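Local atomic coordinates of carbohydrate binding protein, putative, cpb33A (Cellvibrio japonicus, PDB entry 5FJQ), a protein that acts as a copper-containing lytic polysaccharide monooxygenase, this chain being its AA10 domain, important for efficient use of chitin by the bacterium. Residues Q42-G47 / C63-A68; W94-A99 / W138-N143; Y107-Q112 / D124-H129. All coordinates share one frame; numbering follows the deposited sequence.

How the contacts relate
All three contacts belong to one beta-sandwich domain. Contact 1 is the most buried: a loop and a short strand meet a turn, with an arginine and small apolar groups doing the work and one cross-segment hydrogen bond. Contacts 2 and 3 are antiparallel strand pairs, partly buried and carried by backbone hydrogen bonds, but in different sheets: 94-99/138-143 in the three-stranded one, 107-112/124-129 in the mixed one that contact 1 also reaches through strand 45-47. Contact 3 is nested in the loop that contact 2 closes, and the two touch where His-142 ND1 lies 2.8 Å from Tyr-107 OH, a probable hydrogen bond. Gln-42 packs on Thr-97, itself beside copper ligand His-1, joining contacts 1 and 2.

Contact 1: Q42-G47 / C63-A68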
loop_
_atom_site.group_PDB
_atom_site.type_symbol
_atom_site.label_atom_id
_atom_site.label_comp_id
_atom_site.label_asym_id
_atom_site.label_seq_id
_atom_site.Cartn_x
_atom_site.Cartn_y
_atom_site.Cartn_z
ATOM N N GLN A 42 5.774 -6.916 5.480
ATOM C CA GLN A 42 4.976 -6.631 6.692
ATOM C C GLN A 42 5.460 -5.400 7.501
ATOM O O GLN A 42 4.821 -4.973 8.486
ATOM C CB GLN A 42 4.946 -7.881 7.591
ATOM C CG GLN A 42 6.252 -8.193 8.314
ATOM C CD GLN A 42 7.244 -9.024 7.462
ATOM O OE1 GLN A 42 7.153 -9.089 6.212
ATOM N NE2 GLN A 42 8.179 -9.696 8.144
ATOM N N GLU A 43 6.600 -4.859 7.062
ATOM C CA GLU A 43 7.336 -3.856 7.736
ATOM C C GLU A 43 7.443 -2.531 6.972
ATOM O O GLU A 43 8.469 -1.857 7.061
ATOM C CB GLU A 43 8.716 -4.409 7.817
ATOM C CG GLU A 43 9.465 -4.065 9.021
ATOM C CD GLU A 43 10.503 -5.131 9.253
ATOM O OE1 GLU A 43 10.103 -6.234 9.734
ATOM O OE2 GLU A 43 11.674 -4.885 8.899
ATOM N N VAL A 44 6.454 -2.166 6.181
ATOM C CA VAL A 44 6.554 -0.900 5.484
ATOM C C VAL A 44 5.958 0.051 6.502
ATOM O O VAL A 44 4.753 0.386 6.461
ATOM C CB VAL A 44 5.849 -0.937 4.078
ATOM C CG1 VAL A 44 5.936 0.373 3.351
ATOM C CG2 VAL A 44 6.403 -2.034 3.177
ATOM N N ALA A 45 6.807 0.470 7.450
ATOM C CA ALA A 45 6.337 0.909 8.785
ATOM C C ALA A 45 6.904 2.244 9.165
ATOM O O ALA A 45 8.026 2.552 8.790
ATOM C CB ALA A 45 6.705 -0.110 9.869
ATOM N N VAL A 46 6.168 3.010 9.955
ATOM C CA VAL A 46 6.717 4.253 10.528
ATOM C C VAL A 46 6.403 4.250 11.998
ATOM O O VAL A 46 5.240 4.201 12.369
ATOM C CB VAL A 46 6.163 5.521 9.852
ATOM C CG1 VAL A 46 6.656 6.770 10.521
ATOM C CG2 VAL A 46 6.594 5.645 8.392
ATOM N N GLY A 47 7.419 4.310 12.858
ATOM C CA GLY A 47 7.166 4.387 14.303
ATOM C C GLY A 47 6.801 5.812 14.741
ATOM O O GLY A 47 7.257 6.778 14.159
ATOM N N CYS A 63 4.797 4.775 -1.105
ATOM C CA CYS A 63 4.910 3.324 -1.244
ATOM C C CYS A 63 6.050 2.665 -0.476
ATOM O O CYS A 63 5.965 1.464 -0.189
ATOM C CB CYS A 63 4.991 2.972 -2.735
ATOM S SG CYS A 63 3.521 3.374 -3.732
ATOM N N SER A 64 7.132 3.390 -0.193
ATOM C CA SER A 64 8.254 2.876 0.613
ATOM C C SER A 64 8.136 3.276 2.086
ATOM O O SER A 64 9.007 2.939 2.881
ATOM C CB SER A 64 9.592 3.452 0.110
ATOM O OG SER A 64 9.516 4.890 -0.019
ATOM N N ALA A 65 7.089 4.049 2.410
ATOM C CA ALA A 65 6.978 4.706 3.717
ATOM C C ALA A 65 8.339 5.378 4.038
ATOM O O ALA A 65 8.747 5.411 5.169
ATOM C CB ALA A 65 6.597 3.693 4.780
ATOM N N ASN A 66 9.041 5.822 2.988
ATOM C CA ASN A 66 10.342 6.512 3.067
ATOM C C ASN A 66 11.500 5.635 3.559
ATOM O O ASN A 66 12.537 6.136 4.055
ATOM C CB ASN A 66 10.234 7.821 3.877
ATOM C CG ASN A 66 11.358 8.808 3.567
ATOM O OD1 ASN A 66 11.874 8.871 2.440
ATOM N ND2 ASN A 66 11.697 9.633 4.557
ATOM N N ARG A 67 11.353 4.319 3.365
ATOM C CA ARG A 67 12.402 3.391 3.689
ATOM C C ARG A 67 13.234 3.083 2.457
ATOM O O ARG A 67 12.676 2.701 1.450
ATOM C CB ARG A 67 11.767 2.120 4.235
ATOM C CG ARG A 67 10.995 2.472 5.514
ATOM C CD ARG A 67 10.057 1.429 5.985
ATOM N NE ARG A 67 10.808 0.269 6.434
ATOM C CZ ARG A 67 10.924 -0.157 7.705
ATOM N NH1 ARG A 67 10.318 0.455 8.731
ATOM N NH2 ARG A 67 11.617 -1.269 7.955
ATOM N N ALA A 68 14.562 3.238 2.531
ATOM C CA ALA A 68 15.350 3.199 1.306
ATOM C C ALA A 68 15.350 1.839 0.572
ATOM O O ALA A 68 15.426 1.756 -0.678
ATOM C CB ALA A 68 16.787 3.704 1.590
#
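This is a buried loop-to-turn contact beside the copper site, where residues 42-47, leading into strand 45-47 of the mixed sheet of the LPMO beta-sandwich, meet the loop 63-68. The latter holds a type I' beta turn from Ser-64 to Arg-67, closed by the Arg-67 N to Ser-64 O hydrogen bond, and Val-44 centres an inverse gamma turn. From the beta turn, Ala-65 and Arg-67 point toward residues 42-47. Val-44 CG1, anti to the backbone N (chi1 180°), lies 3.7 Å from Ala-65 CB, and Val-46 CG2, within the strand, comes to 4.1 Å of the same CB. Tyr-172 of strand 169-178 touches both Val-46 and Ala-65, and Cys-63 ties the loop to that strand by its disulfide to Cys-174. Arg-67, bent at chi3 (68°), lays its guanidinium over the backbone: Glu-43 O sits 3.0 Å above the plane, over its centre, too far off any N-H direction to be hydrogen-bonded. The Glu-43 carboxylate adds only a long salt bridge, OE2 to Arg-67 NH2 at 3.7 Å. The directed bond is at the group's edge, where Arg-67 NH1 donates to Ala-45 O at 3.1 Å, from above the carbonyl plane.

Contact 2: W94-A99 / W138-N143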
loop_
_atom_site.group_PDB
_atom_site.type_symbol
_atom_site.label_atom_id
_atom_site.label_comp_id
_atom_site.label_asym_id
_atom_site.label_seq_id
_atom_site.Cartn_x
_atom_site.Cartn_y
_atom_site.Cartn_z
ATOM N N TRP A 94 -5.614 -7.779 4.697
ATOM C CA TRP A 94 -4.286 -7.536 5.280
ATOM C C TRP A 94 -3.915 -8.834 5.970
ATOM O O TRP A 94 -4.671 -9.330 6.800
ATOM C CB TRP A 94 -4.271 -6.400 6.316
ATOM C CG TRP A 94 -4.203 -4.985 5.775
ATOM C CD1 TRP A 94 -5.222 -4.306 5.255
ATOM C CD2 TRP A 94 -3.091 -4.058 5.839
ATOM N NE1 TRP A 94 -4.858 -3.032 4.875
ATOM C CE2 TRP A 94 -3.548 -2.831 5.256
ATOM C CE3 TRP A 94 -1.762 -4.140 6.313
ATOM C CZ2 TRP A 94 -2.742 -1.717 5.133
ATOM C CZ3 TRP A 94 -0.961 -3.038 6.196
ATOM C CH2 TRP A 94 -1.433 -1.821 5.578
ATOM N N THR A 95 -2.775 -9.393 5.595
ATOM C CA THR A 95 -2.216 -10.508 6.330
ATOM C C THR A 95 -1.219 -9.908 7.304
ATOM O O THR A 95 -0.191 -9.345 6.910
ATOM C CB THR A 95 -1.544 -11.524 5.393
ATOM O OG1 THR A 95 -2.569 -12.061 4.568
ATOM C CG2 THR A 95 -0.921 -12.650 6.211
ATOM N N ASN A 96 -1.570 -10.016 8.577
ATOM C CA ASN A 96 -0.810 -9.500 9.655
ATOM C C ASN A 96 0.149 -10.534 10.236
ATOM O O ASN A 96 -0.286 -11.585 10.681
ATOM C CB ASN A 96 -1.771 -8.936 10.708
ATOM C CG ASN A 96 -2.649 -7.865 10.117
ATOM O OD1 ASN A 96 -2.297 -7.328 9.067
ATOM N ND2 ASN A 96 -3.847 -7.663 10.681
ATOM N N THR A 97 1.442 -10.232 10.234
ATOM C CA THR A 97 2.415 -11.164 10.832
ATOM C C THR A 97 2.453 -10.975 12.320
ATOM O O THR A 97 2.742 -11.914 13.054
ATOM C CB THR A 97 3.817 -10.974 10.225
ATOM O OG1 THR A 97 4.325 -9.633 10.539
ATOM C CG2 THR A 97 3.732 -11.291 8.704
ATOM N N ALA A 98 2.267 -9.723 12.772
ATOM C CA ALA A 98 2.117 -9.464 14.177
ATOM C C ALA A 98 0.891 -8.572 14.342
ATOM O O ALA A 98 0.933 -7.408 13.948
ATOM C CB ALA A 98 3.374 -8.788 14.736
ATOM N N ALA A 99 -0.143 -9.078 15.005
ATOM C CA ALA A 99 -1.369 -8.304 15.283
ATOM C C ALA A 99 -1.137 -7.094 16.204
ATOM O O ALA A 99 -0.189 -7.078 16.979
ATOM C CB ALA A 99 -2.411 -9.207 15.866
ATOM N N TRP A 138 -5.409 -11.474 13.192
ATOM C CA TRP A 138 -4.413 -12.055 12.355
ATOM C C TRP A 138 -4.631 -11.723 10.902
ATOM O O TRP A 138 -3.675 -11.668 10.103
ATOM C CB TRP A 138 -4.392 -13.576 12.588
ATOM C CG TRP A 138 -3.820 -13.915 13.950
ATOM C CD1 TRP A 138 -4.479 -14.499 15.007
ATOM C CD2 TRP A 138 -2.475 -13.643 14.403
ATOM N NE1 TRP A 138 -3.614 -14.633 16.076
ATOM C CE2 TRP A 138 -2.381 -14.116 15.733
ATOM C CE3 TRP A 138 -1.329 -13.056 13.801
ATOM C CZ2 TRP A 138 -1.177 -14.030 16.479
ATOM C CZ3 TRP A 138 -0.146 -12.964 14.537
ATOM C CH2 TRP A 138 -0.078 -13.447 15.863
ATOM N N VAL A 139 -5.906 -11.574 10.530
ATOM C CA VAL A 139 -6.248 -11.246 9.180
ATOM C C VAL A 139 -7.299 -10.150 9.263
ATOM O O VAL A 139 -8.224 -10.218 10.084
ATOM C CB VAL A 139 -6.820 -12.428 8.377
ATOM C CG1 VAL A 139 -7.045 -11.955 6.951
ATOM C CG2 VAL A 139 -5.854 -13.627 8.348
ATOM N N SER A 140 -7.138 -9.126 8.458
ATOM C CA SER A 140 -8.007 -7.950 8.547
ATOM C C SER A 140 -8.643 -7.780 7.189
ATOM O O SER A 140 -7.961 -7.597 6.201
ATOM C CB SER A 140 -7.167 -6.693 8.932
ATOM O OG SER A 140 -6.778 -6.690 10.260
ATOM N N THR A 141 -9.967 -7.870 7.126
ATOM C CA THR A 141 -10.640 -7.815 5.861
ATOM C C THR A 141 -11.555 -6.599 5.755
ATOM O O THR A 141 -12.375 -6.322 6.632
ATOM C CB THR A 141 -11.486 -9.101 5.529
ATOM O OG1 THR A 141 -10.639 -10.252 5.680
ATOM C CG2 THR A 141 -11.856 -9.018 4.139
ATOM N N HIS A 142 -11.390 -5.877 4.652
ATOM C CA HIS A 142 -12.153 -4.672 4.434
ATOM C C HIS A 142 -12.800 -4.774 3.054
ATOM O O HIS A 142 -12.140 -4.939 2.062
ATOM C CB HIS A 142 -11.188 -3.500 4.572
ATOM C CG HIS A 142 -10.369 -3.581 5.818
ATOM N ND1 HIS A 142 -8.999 -3.769 5.802
ATOM C CD2 HIS A 142 -10.731 -3.558 7.119
ATOM C CE1 HIS A 142 -8.556 -3.854 7.045
ATOM N NE2 HIS A 142 -9.579 -3.694 7.865
ATOM N N ASN A 143 -14.133 -4.749 3.019
ATOM C CA ASN A 143 -14.798 -4.713 1.761
ATOM C C ASN A 143 -14.953 -3.303 1.213
ATOM O O ASN A 143 -15.974 -2.673 1.508
ATOM C CB ASN A 143 -16.197 -5.201 1.970
ATOM C CG ASN A 143 -16.433 -6.536 1.325
ATOM O OD1 ASN A 143 -15.699 -7.518 1.602
ATOM N ND2 ASN A 143 -17.457 -6.593 0.455
#
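An antiparallel strand pair beside the copper site joins 94-96, the end of strand 88-96, to 139-143, the start of strand 139-146; their axes run 165° apart. Trp-94 and Ser-140 form a hydrogen-bonded pair, with Trp-94 N to Ser-140 O at 2.8 Å and Ser-140 N to Trp-94 O at 3.0 Å, both in the carbonyl plane. Thr-95 and Val-139 follow as a non-hydrogen-bonded pair, and Asn-96 N then reaches Trp-138 O from above its carbonyl plane at 3.1 Å. Within the LPMO beta-sandwich this is the three-stranded sheet, strand 88-96 running between 2-6 and 139-146. Trp-94 turns into the interior: its CD1 meets the edge of the His-142 imidazole, 3.8 Å from CE1, and NE1 bonds to Ser-157 OG. Asn-96, with CG beside the backbone N (chi1 -58°), sends ND2 to Ser-140 OG at 3.1 Å, nearly in its amide plane; Glu-137 takes a second bond from ND2 through its O and one with Ser-140 OG through OE1. Past the strand end, residues 97-99 lead toward the copper ligand His-100. The exposed Trp-138 indole lies along this loop, its CZ3 3.4 Å from Thr-97 O at the ring edge and one face under Ala-99 CB.

Contact 3: Y107-Q112 / D124-H129; sequences YYITPQ and DLQLIH
Strands 107-109 and 126-129 run antiparallel with axes 133° apart, and their register slips by one residue between Tyr-107 and Tyr-108. The slip is a classic beta bulge: Ile-128 and His-129 both face Tyr-107, whose O accepts from Ile-128 N at 2.6 Å and from His-129 N at 3.1 Å, each in the carbonyl plane. Tyr-107 N donates back to His-129 O, and beyond the bulge Ile-109 and Gln-126 exchange two bonds, the shorter being Gln-126 N to Ile-109 O at 2.8 Å. The bulge lies in the mixed sheet of the LPMO beta-sandwich, where strand 102-109 pairs with 126-130 and 152-161. On the sheet face carrying Tyr-108 and Leu-127, the two meet by a CH-pi contact. Leu-127 CG is anti to the backbone N (chi1 -168°), and CD1 comes over a face of the phenol, 3.9 Å from its centroid. Leu-125 CB packs crosswise on Tyr-108 CB at 3.6 Å. The other face carries Tyr-107, Ile-109, His-129 and Gln-126, whose OE1 is hydrogen-bonded to Arg-149 NH2; Ile-109 CG2 touches Ile-128 CG2 at 3.6 Å. Tyr-107 and His-129 lie side by side pointing the same way, ring planes 74° apart in an oblique pair, and Tyr-107 OH is hydrogen-bonded to His-142 ND1 of the three-stranded sheet. Beyond the Ile-109/Gln-126 pair, Pro-111 CD lies 3.3 Å from Asp-124 O.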
loop_
_atom_site.group_PDB
_atom_site.type_symbol
_atom_site.label_atom_id
_atom_site.label_comp_id
_atom_site.label_asym_id
_atom_site.label_seq_id
_atom_site.Cartn_x
_atom_site.Cartn_y
_atom_site.Cartn_z
ATOM N N TYR A 107 -8.357 3.106 3.247
ATOM C CA TYR A 107 -7.983 3.065 1.859
ATOM C C TYR A 107 -8.235 4.355 1.122
ATOM O O TYR A 107 -9.334 4.987 1.269
ATOM C CB TYR A 107 -8.722 1.942 1.137
ATOM C CG TYR A 107 -8.426 0.597 1.754
ATOM C CD1 TYR A 107 -8.848 0.305 3.054
ATOM C CD2 TYR A 107 -7.696 -0.353 1.065
ATOM C CE1 TYR A 107 -8.615 -0.947 3.629
ATOM C CE2 TYR A 107 -7.466 -1.625 1.607
ATOM C CZ TYR A 107 -7.859 -1.871 2.900
ATOM O OH TYR A 107 -7.588 -3.062 3.434
ATOM N N TYR A 108 -7.306 4.619 0.195
ATOM C CA TYR A 108 -7.370 5.804 -0.705
ATOM C C TYR A 108 -7.183 5.310 -2.106
ATOM O O TYR A 108 -6.734 4.145 -2.323
ATOM C CB TYR A 108 -6.266 6.826 -0.374
ATOM C CG TYR A 108 -6.338 7.316 1.027
ATOM C CD1 TYR A 108 -5.956 6.493 2.125
ATOM C CD2 TYR A 108 -6.766 8.636 1.286
ATOM C CE1 TYR A 108 -6.061 6.968 3.426
ATOM C CE2 TYR A 108 -6.846 9.094 2.565
ATOM C CZ TYR A 108 -6.494 8.299 3.602
ATOM O OH TYR A 108 -6.635 8.846 4.808
ATOM N N ILE A 109 -7.511 6.180 -3.053
ATOM C CA ILE A 109 -7.348 5.895 -4.488
ATOM C C ILE A 109 -6.998 7.168 -5.247
ATOM O O ILE A 109 -7.354 8.275 -4.801
ATOM C CB ILE A 109 -8.585 5.189 -5.130
ATOM C CG1 ILE A 109 -8.199 4.664 -6.528
ATOM C CG2 ILE A 109 -9.799 6.138 -5.193
ATOM C CD1 ILE A 109 -9.151 3.624 -7.130
ATOM N N THR A 110 -6.203 6.992 -6.318
ATOM C CA THR A 110 -5.980 7.933 -7.383
ATOM C C THR A 110 -7.277 8.375 -8.121
ATOM O O THR A 110 -8.301 7.658 -8.164
ATOM C CB THR A 110 -4.982 7.328 -8.364
ATOM O OG1 THR A 110 -5.269 5.936 -8.525
ATOM C CG2 THR A 110 -3.543 7.393 -7.766
ATOM N N PRO A 111 -7.236 9.576 -8.723
ATOM C CA PRO A 111 -8.400 10.093 -9.425
ATOM C C PRO A 111 -8.471 9.542 -10.824
ATOM O O PRO A 111 -7.440 9.200 -11.404
ATOM C CB PRO A 111 -8.098 11.627 -9.511
ATOM C CG PRO A 111 -6.599 11.716 -9.474
ATOM C CD PRO A 111 -6.119 10.553 -8.649
ATOM N N GLN A 112 -9.680 9.508 -11.378
ATOM C CA GLN A 112 -9.862 9.280 -12.788
ATOM C C GLN A 112 -8.933 10.194 -13.609
ATOM O O GLN A 112 -8.683 11.383 -13.259
ATOM C CB GLN A 112 -11.343 9.469 -13.119
ATOM C CG GLN A 112 -11.710 9.190 -14.538
ATOM C CD GLN A 112 -11.365 7.781 -14.977
ATOM O OE1 GLN A 112 -11.019 6.928 -14.162
ATOM N NE2 GLN A 112 -11.393 7.557 -16.283
ATOM N N ASP A 124 -2.681 13.231 -4.264
ATOM C CA ASP A 124 -3.244 12.323 -5.290
ATOM C C ASP A 124 -4.353 11.353 -4.791
ATOM O O ASP A 124 -4.924 10.615 -5.600
ATOM C CB ASP A 124 -2.163 11.427 -5.894
ATOM C CG ASP A 124 -1.217 12.139 -6.847
ATOM O OD1 ASP A 124 -1.617 13.047 -7.589
ATOM O OD2 ASP A 124 -0.029 11.760 -6.915
ATOM N N LEU A 125 -4.638 11.351 -3.480
ATOM C CA LEU A 125 -5.388 10.304 -2.835
ATOM C C LEU A 125 -6.717 10.851 -2.361
ATOM O O LEU A 125 -6.824 11.940 -1.838
ATOM C CB LEU A 125 -4.647 9.760 -1.632
ATOM C CG LEU A 125 -3.389 9.006 -1.998
ATOM C CD1 LEU A 125 -2.880 8.538 -0.656
ATOM C CD2 LEU A 125 -3.791 7.840 -2.944
ATOM N N GLN A 126 -7.739 10.106 -2.660
ATOM C CA GLN A 126 -9.096 10.385 -2.178
ATOM C C GLN A 126 -9.414 9.272 -1.201
ATOM O O GLN A 126 -9.248 8.089 -1.571
ATOM C CB GLN A 126 -9.995 10.276 -3.399
ATOM C CG GLN A 126 -11.458 10.057 -3.144
ATOM C CD GLN A 126 -12.208 10.404 -4.389
ATOM O OE1 GLN A 126 -12.340 9.588 -5.321
ATOM N NE2 GLN A 126 -12.650 11.652 -4.454
ATOM N N LEU A 127 -9.923 9.589 -0.006
ATOM C CA LEU A 127 -10.438 8.517 0.892
ATOM C C LEU A 127 -11.597 7.651 0.347
ATOM O O LEU A 127 -12.690 8.141 0.004
ATOM C CB LEU A 127 -10.912 9.086 2.222
ATOM C CG LEU A 127 -11.210 8.092 3.345
ATOM C CD1 LEU A 127 -9.926 7.395 3.878
ATOM C CD2 LEU A 127 -11.925 8.816 4.477
ATOM N N ILE A 128 -11.405 6.328 0.337
ATOM C CA ILE A 128 -12.455 5.523 -0.166
ATOM C C ILE A 128 -13.009 4.514 0.871
ATOM O O ILE A 128 -14.103 3.957 0.670
ATOM C CB ILE A 128 -12.186 4.962 -1.585
ATOM C CG1 ILE A 128 -10.933 4.046 -1.656
ATOM C CG2 ILE A 128 -12.266 6.121 -2.624
ATOM C CD1 ILE A 128 -10.999 3.020 -2.794
ATOM N N HIS A 129 -12.268 4.345 1.971
ATOM C CA HIS A 129 -12.697 3.439 3.018
ATOM C C HIS A 129 -12.020 3.724 4.354
ATOM O O HIS A 129 -10.783 3.992 4.426
ATOM C CB HIS A 129 -12.453 1.951 2.597
ATOM C CG HIS A 129 -13.023 0.950 3.552
ATOM N ND1 HIS A 129 -14.352 0.563 3.508
ATOM C CD2 HIS A 129 -12.472 0.285 4.604
ATOM C CE1 HIS A 129 -14.582 -0.316 4.468
ATOM N NE2 HIS A 129 -13.463 -0.509 5.141
#